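Local coordinates for protein acetyltransferase, GNAT family (Streptococcus agalactiae 2603V/R, PDB 2PC1) that probably transfers an acyl group, most likely acetyl from acetyl-coenzyme A as in other GNAT-family enzymes, to an acceptor that is not defined, at residues P27-I30 / D31-M34; I64-D67 / I68-G71; H158-K162 / L163-Y167. One frame throughout, in Å; residues are numbered along the deposited sequence.

Contact 1. Residues P27-I30 / D31-M34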
ATOM      1  N   PRO A  27      -4.289  -1.192  18.275  1.00  8.38           N
ATOM      2  CA  PRO A  27      -3.414  -0.129  18.757  1.00 10.02           C
ATOM      3  C   PRO A  27      -2.132  -0.603  19.385  1.00  9.61           C
ATOM      4  O   PRO A  27      -1.090   0.044  19.231  1.00 11.84           O
ATOM      5  CB  PRO A  27      -4.287   0.593  19.759  1.00 10.13           C
ATOM      6  CG  PRO A  27      -5.700   0.344  19.278  1.00  9.14           C
ATOM      7  CD  PRO A  27      -5.667  -1.047  18.751  1.00  8.95           C
ATOM      8  N   ASN A  28      -2.133  -1.739  20.079  1.00  9.46           N
ATOM      9  CA  ASN A  28      -0.889  -2.136  20.704  1.00 11.95           C
ATOM     10  C   ASN A  28       0.114  -2.735  19.742  1.00 12.65           C
ATOM     11  O   ASN A  28       1.203  -3.139  20.187  1.00 14.11           O
ATOM     12  CB  ASN A  28      -1.113  -3.002  21.937  1.00 13.11           C
ATOM     13  CG  ASN A  28      -1.445  -4.423  21.618  1.00 13.26           C
ATOM     14  OD1 ASN A  28      -1.578  -4.843  20.467  1.00 15.82           O
ATOM     15  ND2 ASN A  28      -1.601  -5.212  22.702  1.00 17.12           N
ATOM     16  N   GLU A  29      -0.186  -2.729  18.439  1.00  9.95           N
ATOM     17  CA  GLU A  29       0.780  -3.159  17.435  1.00 10.63           C
ATOM     18  C   GLU A  29       1.585  -2.004  16.848  1.00  9.88           C
ATOM     19  O   GLU A  29       2.405  -2.219  15.951  1.00 10.02           O
ATOM     20  CB  GLU A  29       0.059  -3.933  16.338  1.00 12.42           C
ATOM     21  CG  GLU A  29      -0.523  -5.212  16.914  1.00 13.05           C
ATOM     22  CD  GLU A  29      -1.248  -6.068  15.917  1.00 14.98           C
ATOM     23  OE1 GLU A  29      -2.206  -5.592  15.278  1.00 11.80           O
ATOM     24  OE2 GLU A  29      -0.867  -7.260  15.787  1.00 20.06           O
ATOM     25  N   ILE A  30       1.390  -0.795  17.375  1.00 10.92           N
ATOM     26  CA  ILE A  30       2.051   0.363  16.831  1.00 11.54           C
ATOM     27  C   ILE A  30       3.586   0.207  16.760  1.00 12.28           C
ATOM     28  O   ILE A  30       4.178   0.542  15.732  1.00 11.60           O
ATOM     29  CB  ILE A  30       1.627   1.680  17.583  1.00 13.00           C
ATOM     30  CG1 ILE A  30       2.319   2.909  16.990  1.00 12.31           C
ATOM     31  CG2 ILE A  30       1.941   1.628  19.084  1.00 14.44           C
ATOM     32  CD1 ILE A  30       1.940   3.190  15.563  1.00 15.79           C
ATOM     33  N   ASP A  31       4.231  -0.326  17.794  1.00 10.68           N
ATOM     34  CA  ASP A  31       5.688  -0.418  17.770  1.00 13.02           C
ATOM     35  C   ASP A  31       6.153  -1.437  16.760  1.00 13.07           C
ATOM     36  O   ASP A  31       7.151  -1.219  16.064  1.00 13.09           O
ATOM     37  CB  ASP A  31       6.245  -0.752  19.154  1.00 13.83           C
ATOM     38  CG  ASP A  31       6.059   0.370  20.144  1.00 19.78           C
ATOM     39  OD1 ASP A  31       5.904   1.527  19.725  1.00 20.94           O
ATOM     40  OD2 ASP A  31       6.037   0.080  21.353  1.00 29.14           O
ATOM     41  N   GLN A  32       5.466  -2.566  16.648  1.00 11.29           N
ATOM     42  CA  GLN A  32       5.787  -3.561  15.679  1.00 11.26           C
ATOM     43  C   GLN A  32       5.650  -2.991  14.272  1.00 11.56           C
ATOM     44  O   GLN A  32       6.439  -3.287  13.398  1.00 11.07           O
ATOM     45  CB  GLN A  32       4.891  -4.795  15.815  1.00 13.65           C
ATOM     46  CG  GLN A  32       5.119  -5.633  17.034  1.00 15.98           C
ATOM     47  CD  GLN A  32       3.947  -6.573  17.238  1.00 18.99           C
ATOM     48  OE1 GLN A  32       3.831  -7.599  16.573  1.00 29.87           O
ATOM     49  NE2 GLN A  32       3.043  -6.193  18.126  1.00 21.56           N
ATOM     50  N   ILE A  33       4.586  -2.231  14.024  1.00  9.65           N
ATOM     51  CA  ILE A  33       4.401  -1.635  12.714  1.00 10.41           C
ATOM     52  C   ILE A  33       5.545  -0.657  12.460  1.00 10.57           C
ATOM     53  O   ILE A  33       6.086  -0.624  11.374  1.00 10.60           O
ATOM     54  CB  ILE A  33       3.021  -0.953  12.604  1.00 10.85           C
ATOM     55  CG1 ILE A  33       1.906  -2.011  12.690  1.00 11.60           C
ATOM     56  CG2 ILE A  33       2.934  -0.130  11.319  1.00 11.53           C
ATOM     57  CD1 ILE A  33       0.528  -1.438  12.953  1.00 11.45           C
HETATM   58  N   MSE A  34       5.918   0.122  13.468  1.00  9.08           N
HETATM   59  CA  MSE A  34       6.957   1.119  13.233  1.00 11.42           C
HETATM   60  C   MSE A  34       8.290   0.469  12.937  1.00 12.16           C
HETATM   61  O   MSE A  34       9.080   0.995  12.145  1.00 11.22           O
HETATM   62  CB  MSE A  34       7.065   2.084  14.403  1.00 12.00           C
HETATM   63  CG  MSE A  34       5.925   3.103  14.517  1.00 11.66           C
HETATM   64 SE   MSE A  34       5.264   3.816  12.849  0.75 17.84          SE
HETATM   65  CE  MSE A  34       6.356   4.568  12.256  1.00 15.88           C
TER
HETATM   66  O   HOH W   1       3.746  -3.259  19.057  1.00 23.30           O
HETATM   67  O   HOH W   2       3.140  -1.034  20.571  1.00 37.22           O
HETATM   68  O   HOH W   3       1.105  -6.821  19.894  1.00 39.05           O
HETATM   69  O   HOH W   4       1.202  -8.482  16.739  1.00 32.66           O
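Glu29 and Gln32, three residues apart where helix 30-46 begins, slant across each other so that the amide nitrogen of one lies against the carbon chain of the other: Gln32 NE2 is 3.9 Å from Glu29 CG. Their flat ends are turned steeply, with carboxylate and amide planes 71° apart, and they communicate through a water that donates to Glu29 OE2 at 2.6 Å and to Gln32 OE1 at 2.8 Å. The same carboxylate oxygen makes a salt bridge to Arg23, while Glu29 OE1 accepts from the backbone N of Phe26, so the group is held at both oxygens. A second water accepts from the backbone N of Gln32 and from its NE2, and donates to Asn28 O. It thereby bridges Asn28 and Gln32 across the first turn.

Regular helix bonding starts with Ile33 N to Glu29 O at 2.9 Å, a nearly straight bond of 164° at the hydrogen, followed by Met34 N to Ile30 O. On another flank Ile30 and the selenomethionine Met34 lie side by side and point the same way, Ile30 CD1 reaching Met34 CG at 4.1 Å. Ile30 achieves this by setting CG1 anti to its backbone N (chi1 -179°), which leaves CG2 between N and the carbonyl carbon, 4.0 Å from Asp31 OD1. The Asp31 carboxylate is drawn to Arg61 by a salt bridge.

Ile30 and Met34 pack on Ile64 of helix 61-70, Glu29 and Gln32 reach Leu82 of strand 81-91, and Ile33 touches both elements, meeting Ile64 on the helix and Leu82 and Tyr85 on the strand. Such a turn, entered from strand 20-24, is the start of the first helix of the GNAT fold.

Contact 2. Residues I64-D67 / I68-G71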
ATOM      1  N   ILE A  64       0.726   6.488  11.433  1.00 12.59           N
ATOM      2  CA  ILE A  64       0.220   5.143  11.646  1.00 12.27           C
ATOM      3  C   ILE A  64      -0.869   5.108  12.712  1.00 11.46           C
ATOM      4  O   ILE A  64      -1.887   4.413  12.561  1.00 11.22           O
ATOM      5  CB  ILE A  64       1.366   4.187  11.975  1.00 12.20           C
ATOM      6  CG1 ILE A  64       2.387   4.153  10.829  1.00 12.95           C
ATOM      7  CG2 ILE A  64       0.841   2.789  12.250  1.00 14.05           C
ATOM      8  CD1 ILE A  64       1.815   4.004   9.457  1.00 15.38           C
ATOM      9  N   ILE A  65      -0.718   5.869  13.800  1.00 14.12           N
ATOM     10  CA  ILE A  65      -1.783   5.935  14.802  0.50 14.13           C
ATOM     11  C   ILE A  65      -3.066   6.472  14.153  1.00 11.41           C
ATOM     12  O   ILE A  65      -4.144   5.963  14.406  1.00 12.53           O
ATOM     13  CB  ILE A  65      -1.380   6.782  16.033  0.50 15.54           C
ATOM     14  CG1 ILE A  65      -0.328   6.030  16.854  0.50 11.53           C
ATOM     15  CG2 ILE A  65      -2.613   7.097  16.909  0.50 13.66           C
ATOM     16  CD1 ILE A  65       0.357   6.845  17.943  0.50 16.25           C
ATOM     17  N   ASP A  66      -2.915   7.487  13.297  1.00 11.92           N
ATOM     18  CA  ASP A  66      -4.068   8.018  12.578  1.00 11.68           C
ATOM     19  C   ASP A  66      -4.731   6.936  11.711  1.00 11.82           C
ATOM     20  O   ASP A  66      -5.946   6.818  11.677  1.00 11.69           O
ATOM     21  CB  ASP A  66      -3.720   9.270  11.762  1.00 12.59           C
ATOM     22  CG  ASP A  66      -3.588  10.528  12.627  1.00 21.42           C
ATOM     23  OD1 ASP A  66      -3.976  10.492  13.811  1.00 25.12           O
ATOM     24  OD2 ASP A  66      -3.132  11.566  12.098  1.00 29.55           O
ATOM     25  N   ASP A  67      -3.927   6.116  11.037  1.00 10.81           N
ATOM     26  CA  ASP A  67      -4.457   4.989  10.277  1.00 10.82           C
ATOM     27  C   ASP A  67      -5.247   4.019  11.136  1.00 11.29           C
ATOM     28  O   ASP A  67      -6.275   3.540  10.738  1.00 10.60           O
ATOM     29  CB  ASP A  67      -3.325   4.203   9.570  1.00 10.95           C
ATOM     30  CG  ASP A  67      -2.779   4.885   8.350  1.00 12.10           C
ATOM     31  OD1 ASP A  67      -3.384   5.841   7.826  1.00 13.40           O
ATOM     32  OD2 ASP A  67      -1.707   4.430   7.885  1.00 11.54           O
ATOM     33  N   ILE A  68      -4.766   3.743  12.341  1.00 10.47           N
ATOM     34  CA  ILE A  68      -5.479   2.868  13.254  1.00 11.33           C
ATOM     35  C   ILE A  68      -6.766   3.527  13.765  1.00 10.63           C
ATOM     36  O   ILE A  68      -7.817   2.881  13.795  1.00 11.65           O
ATOM     37  CB  ILE A  68      -4.556   2.409  14.416  1.00 11.48           C
ATOM     38  CG1 ILE A  68      -3.401   1.562  13.864  1.00 10.81           C
ATOM     39  CG2 ILE A  68      -5.356   1.586  15.442  1.00 13.88           C
ATOM     40  CD1 ILE A  68      -2.303   1.258  14.873  1.00 12.33           C
ATOM     41  N   LEU A  69      -6.694   4.807  14.147  1.00 11.43           N
ATOM     42  CA  LEU A  69      -7.881   5.539  14.586  1.00 10.78           C
ATOM     43  C   LEU A  69      -8.939   5.593  13.504  1.00 12.03           C
ATOM     44  O   LEU A  69     -10.136   5.444  13.791  1.00 13.18           O
ATOM     45  CB  LEU A  69      -7.496   6.964  15.009  1.00 11.85           C
ATOM     46  CG  LEU A  69      -6.608   7.080  16.250  1.00 10.48           C
ATOM     47  CD1 LEU A  69      -6.194   8.547  16.467  1.00 12.56           C
ATOM     48  CD2 LEU A  69      -7.362   6.589  17.450  1.00 11.82           C
ATOM     49  N   ASN A  70      -8.499   5.823  12.266  1.00 11.90           N
ATOM     50  CA  ASN A  70      -9.418   5.960  11.121  1.00 11.45           C
ATOM     51  C   ASN A  70      -9.914   4.618  10.576  1.00 13.31           C
ATOM     52  O   ASN A  70     -10.776   4.603   9.693  1.00 13.83           O
ATOM     53  CB  ASN A  70      -8.770   6.767   9.983  1.00 12.87           C
ATOM     54  CG  ASN A  70      -8.551   8.240  10.338  1.00 18.77           C
ATOM     55  OD1 ASN A  70      -9.369   8.850  11.025  1.00 20.06           O
ATOM     56  ND2 ASN A  70      -7.466   8.823   9.837  1.00 19.02           N
ATOM     57  N   GLY A  71      -9.374   3.493  11.050  1.00 11.80           N
ATOM     58  CA  GLY A  71      -9.814   2.185  10.572  1.00 11.64           C
ATOM     59  C   GLY A  71      -9.198   1.799   9.225  1.00 10.91           C
ATOM     60  O   GLY A  71      -9.738   0.940   8.487  1.00 12.01           O
TER
HETATM   61  O   HOH W   5      -4.744   8.149   8.466  1.00 21.78           O
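Ile68 holds CG1 anti to its carbonyl carbon (chi1 -64°), which lays this branch over the previous turn, 3.5 Å from Ile64 O, and sends CD1 on to meet Ile64 CG2 at 4.4 Å. Leu69 repeats the choice (chi1 -66°), bringing its CG to 3.3 Å from Ile65 O. These residues form the last turns of helix 61-70, which closes in a Schellman motif at Gly71. There phi is positive (80°), a conformation that glycine takes readily, and Gly71 N bonds to Ile68 O.

The helix remains regular up to that point: Ile68 N, Leu69 N and Asn70 N bond in turn to the carbonyl oxygens of Ile64, Ile65 and Asp66. Leu69 and Ile65 run side by side, but Ile65 has a second conformer, so the meeting of their methyls is doubtful. Ile64 also faces helix 30-46, and Ile68 packs on Pro27 and Ala73.

Buried Asp67 is gripped from beyond the helix, its OD2 accepting from Tyr85 OH and pairing in a salt bridge with Arg116, which joins this helix end to the central sheet. The Asn70 side chain folds back over the last turn, its CG 3.3 Å from Asp66 O, but ND2 is poorly angled for a hydrogen bond to that oxygen. The link to Asp67 is made by a water, which donates to Asp67 OD1 at 2.8 Å and accepts from Asn70 ND2 at 3.1 Å.

Contact 3. Residues H158-K162 / L163-Y167. With SO4 (sulfate ion), chain C.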
ATOM      1  N   HIS A 158       6.295  -3.766  -9.885  1.00  9.69           N
ATOM      2  CA  HIS A 158       6.243  -5.163 -10.254  1.00  8.76           C
ATOM      3  C   HIS A 158       5.086  -5.876  -9.559  1.00  9.75           C
ATOM      4  O   HIS A 158       4.304  -6.598 -10.176  1.00  9.65           O
ATOM      5  CB  HIS A 158       7.569  -5.838  -9.911  1.00  8.68           C
ATOM      6  CG  HIS A 158       7.591  -7.278 -10.290  1.00  9.79           C
ATOM      7  ND1 HIS A 158       7.817  -7.698 -11.576  1.00 10.07           N
ATOM      8  CD2 HIS A 158       7.331  -8.394  -9.568  1.00 10.99           C
ATOM      9  CE1 HIS A 158       7.719  -9.013 -11.631  1.00 11.40           C
ATOM     10  NE2 HIS A 158       7.434  -9.462 -10.419  1.00 11.59           N
ATOM     11  N   ILE A 159       4.981  -5.650  -8.260  1.00  9.55           N
ATOM     12  CA  ILE A 159       3.901  -6.246  -7.475  1.00 10.50           C
ATOM     13  C   ILE A 159       2.527  -5.850  -8.041  1.00  9.86           C
ATOM     14  O   ILE A 159       1.648  -6.690  -8.212  1.00 10.00           O
ATOM     15  CB  ILE A 159       4.029  -5.870  -6.000  1.00 11.90           C
ATOM     16  CG1 ILE A 159       5.259  -6.539  -5.369  1.00 14.38           C
ATOM     17  CG2 ILE A 159       2.768  -6.244  -5.248  1.00 14.87           C
ATOM     18  CD1 ILE A 159       5.692  -5.892  -4.076  1.00 16.09           C
ATOM     19  N   LEU A 160       2.356  -4.568  -8.347  1.00  9.62           N
ATOM     20  CA  LEU A 160       1.072  -4.104  -8.875  1.00 10.02           C
ATOM     21  C   LEU A 160       0.759  -4.749 -10.211  1.00 10.17           C
ATOM     22  O   LEU A 160      -0.364  -5.182 -10.452  1.00 10.12           O
ATOM     23  CB  LEU A 160       1.055  -2.585  -8.932  1.00 10.23           C
ATOM     24  CG  LEU A 160       1.115  -1.880  -7.557  1.00 10.99           C
ATOM     25  CD1 LEU A 160       1.272  -0.395  -7.754  1.00 11.92           C
ATOM     26  CD2 LEU A 160      -0.122  -2.192  -6.713  1.00 13.72           C
ATOM     27  N   ASN A 161       1.769  -4.876 -11.058  1.00 10.04           N
ATOM     28  CA  ASN A 161       1.626  -5.533 -12.368  1.00 10.37           C
ATOM     29  C   ASN A 161       1.194  -6.986 -12.150  1.00 11.74           C
ATOM     30  O   ASN A 161       0.247  -7.474 -12.801  1.00 12.15           O
ATOM     31  CB  ASN A 161       2.964  -5.422 -13.113  1.00 12.64           C
ATOM     32  CG  ASN A 161       2.960  -6.091 -14.439  1.00 19.33           C
ATOM     33  OD1 ASN A 161       3.006  -7.310 -14.508  1.00 24.95           O
ATOM     34  ND2 ASN A 161       2.993  -5.298 -15.510  1.00 27.45           N
ATOM     35  N   LYS A 162       1.845  -7.676 -11.216  1.00 11.28           N
ATOM     36  CA  LYS A 162       1.540  -9.093 -10.961  1.00 12.20           C
ATOM     37  C   LYS A 162       0.121  -9.284 -10.467  1.00 12.16           C
ATOM     38  O   LYS A 162      -0.515 -10.315 -10.762  1.00 14.45           O
ATOM     39  CB  LYS A 162       2.517  -9.679  -9.937  1.00 14.09           C
ATOM     40  CG  LYS A 162       3.892  -9.987 -10.479  1.00 19.28           C
ATOM     41  CD  LYS A 162       3.921 -11.223 -11.366  1.00 19.33           C
ATOM     42  CE  LYS A 162       3.633 -12.512 -10.582  1.00 25.42           C
ATOM     43  NZ  LYS A 162       4.438 -12.720  -9.332  1.00 28.82           N
ATOM     44  N   LEU A 163      -0.377  -8.302  -9.726  1.00 10.96           N
ATOM     45  CA  LEU A 163      -1.722  -8.361  -9.168  1.00 12.48           C
ATOM     46  C   LEU A 163      -2.774  -7.946 -10.186  1.00 10.97           C
ATOM     47  O   LEU A 163      -3.958  -8.031  -9.886  1.00 13.68           O
ATOM     48  CB  LEU A 163      -1.808  -7.456  -7.950  1.00 12.52           C
ATOM     49  CG  LEU A 163      -1.050  -7.914  -6.701  1.00 15.98           C
ATOM     50  CD1 LEU A 163      -0.906  -6.800  -5.718  1.00 16.43           C
ATOM     51  CD2 LEU A 163      -1.740  -9.074  -6.070  1.00 18.48           C
ATOM     52  N   GLY A 164      -2.362  -7.498 -11.359  1.00 10.44           N
ATOM     53  CA  GLY A 164      -3.335  -7.183 -12.396  1.00 10.51           C
ATOM     54  C   GLY A 164      -3.730  -5.720 -12.409  1.00 12.02           C
ATOM     55  O   GLY A 164      -4.721  -5.361 -13.067  1.00 12.48           O
ATOM     56  N   TYR A 165      -2.985  -4.856 -11.726  1.00 10.32           N
ATOM     57  CA  TYR A 165      -3.236  -3.426 -11.853  1.00 10.72           C
ATOM     58  C   TYR A 165      -2.732  -2.968 -13.202  1.00 11.00           C
ATOM     59  O   TYR A 165      -1.698  -3.459 -13.689  1.00 12.47           O
ATOM     60  CB  TYR A 165      -2.563  -2.591 -10.772  1.00 10.21           C
ATOM     61  CG  TYR A 165      -3.103  -2.694  -9.379  1.00  9.40           C
ATOM     62  CD1 TYR A 165      -2.951  -3.850  -8.625  1.00 10.23           C
ATOM     63  CD2 TYR A 165      -3.744  -1.602  -8.774  1.00  9.61           C
ATOM     64  CE1 TYR A 165      -3.436  -3.923  -7.344  1.00  9.58           C
ATOM     65  CE2 TYR A 165      -4.244  -1.666  -7.469  1.00  9.07           C
ATOM     66  CZ  TYR A 165      -4.069  -2.838  -6.758  1.00  8.55           C
ATOM     67  OH  TYR A 165      -4.530  -2.926  -5.456  1.00 10.18           O
ATOM     68  N   GLN A 166      -3.417  -1.988 -13.773  1.00  9.81           N
ATOM     69  CA  GLN A 166      -2.993  -1.328 -15.009  1.00 10.15           C
ATOM     70  C   GLN A 166      -2.392   0.027 -14.706  1.00 10.33           C
ATOM     71  O   GLN A 166      -2.977   0.816 -13.977  1.00 10.01           O
ATOM     72  CB  GLN A 166      -4.216  -1.145 -15.919  1.00 11.82           C
ATOM     73  CG  GLN A 166      -4.942  -2.413 -16.226  1.00 19.36           C
ATOM     74  N   TYR A 167      -1.241   0.320 -15.279  1.00  9.16           N
ATOM     75  CA  TYR A 167      -0.695   1.660 -15.234  1.00  8.75           C
ATOM     76  C   TYR A 167      -1.589   2.615 -15.986  1.00  9.57           C
ATOM     77  O   TYR A 167      -1.938   2.367 -17.158  1.00 10.76           O
ATOM     78  CB  TYR A 167       0.708   1.682 -15.805  1.00  8.83           C
ATOM     79  CG  TYR A 167       1.225   3.088 -15.901  1.00  9.27           C
ATOM     80  CD1 TYR A 167       1.567   3.786 -14.758  1.00  9.10           C
ATOM     81  CD2 TYR A 167       1.349   3.740 -17.126  1.00  9.06           C
ATOM     82  CE1 TYR A 167       2.016   5.080 -14.838  1.00  9.75           C
ATOM     83  CE2 TYR A 167       1.808   5.029 -17.218  1.00  9.78           C
ATOM     84  CZ  TYR A 167       2.147   5.699 -16.057  1.00  8.93           C
ATOM     85  OH  TYR A 167       2.611   7.004 -16.141  1.00 11.63           O
TER
HETATM   86  S   SO4 C 184       7.935 -12.279  -8.519  1.00 31.64           S
HETATM   87  O1  SO4 C 184       9.240 -12.899  -8.765  1.00 32.58           O
HETATM   88  O2  SO4 C 184       7.156 -12.178  -9.743  1.00 28.12           O
HETATM   89  O3  SO4 C 184       7.200 -13.064  -7.512  1.00 35.43           O
HETATM   90  O4  SO4 C 184       8.189 -10.928  -7.991  1.00 36.25           O
HETATM   91  O   HOH W   6      -1.068  -5.986 -14.784  1.00 24.61           O
HETATM   92  O   HOH W   7       0.883  -3.046 -14.229  1.00 32.03           O
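Tyr165 doubles back onto Leu160 just beyond the end of helix 154-162, where a Schellman motif at Gly164 turns the chain toward strand 166-171 of the GNAT sheet. Traced outward, the tyrosine begins with CB, 3.4 Å from Leu160 O. CG and CD1 come next, with CD1 lying 3.4 Å from that same oxygen while CG already faces the leucine methyl. Farther along, CE1 and then CZ pass the methyl too, because Leu160 CD2 stands almost over the ring centre, 3.8 Å from the centroid and only 11° off the normal. This is a CH-pi contact to one face; Leu163 CB approaches the ring at its edge, in plane. The Tyr165 side chain also touches Ile137 of helix 127-139, Phe145 and Tyr180, and so lies between that helix and the sheet strands.

The backbone turn makes this possible. Leu160 O accepts a bond from Tyr165 N at 2.9 Å and a weak one from Leu163 N, whose stronger bond goes to Ile159 O. Gly164 N bonds to Asn161 O from well above the carbonyl plane, 64° out of it, as the chain swings away with a positive phi at the glycine. One water donates to both Asn161 O and Tyr165 O, bridging the two carbonyls across the turn. On the helix flank facing helix 127-139, Leu163 CD1 lies 3.7 Å from Ile159 CG2.

A sulfate, probably from the crystallisation liquor, is held by His158 and Lys162, one helical turn apart. Lys162 bends at each torsion beyond CB to bring its amine round to the ion, where NZ also has a weak bond to Gln130. His158 offers its ring edge: NE2 donates to sulfate O2 at 2.8 Å in an almost perfectly straight bond, and Lys162 NZ donates to that same O2 at 2.8 Å.

Overall arrangement
Following the chain from the N terminus, contact 1 lies where helix 30-46 starts after strand 20-24, contact 2 at the end of helix 61-70 before strand 73-78, and contact 3 between helix 154-162 and strand 166-171. All are local turns in series; none nests in or crosses another, and none closes a long loop. Contacts 1 and 2 touch through their apolar side chains, tying together the two successive helices that lie in the chain between strands 20-24 and 73-78, neighbours in the sheet. Contact 3 lies on the opposite side of the chain's centre, its centre about 26 Å from that of contact 2, and joins its helix to the other end of the sheet.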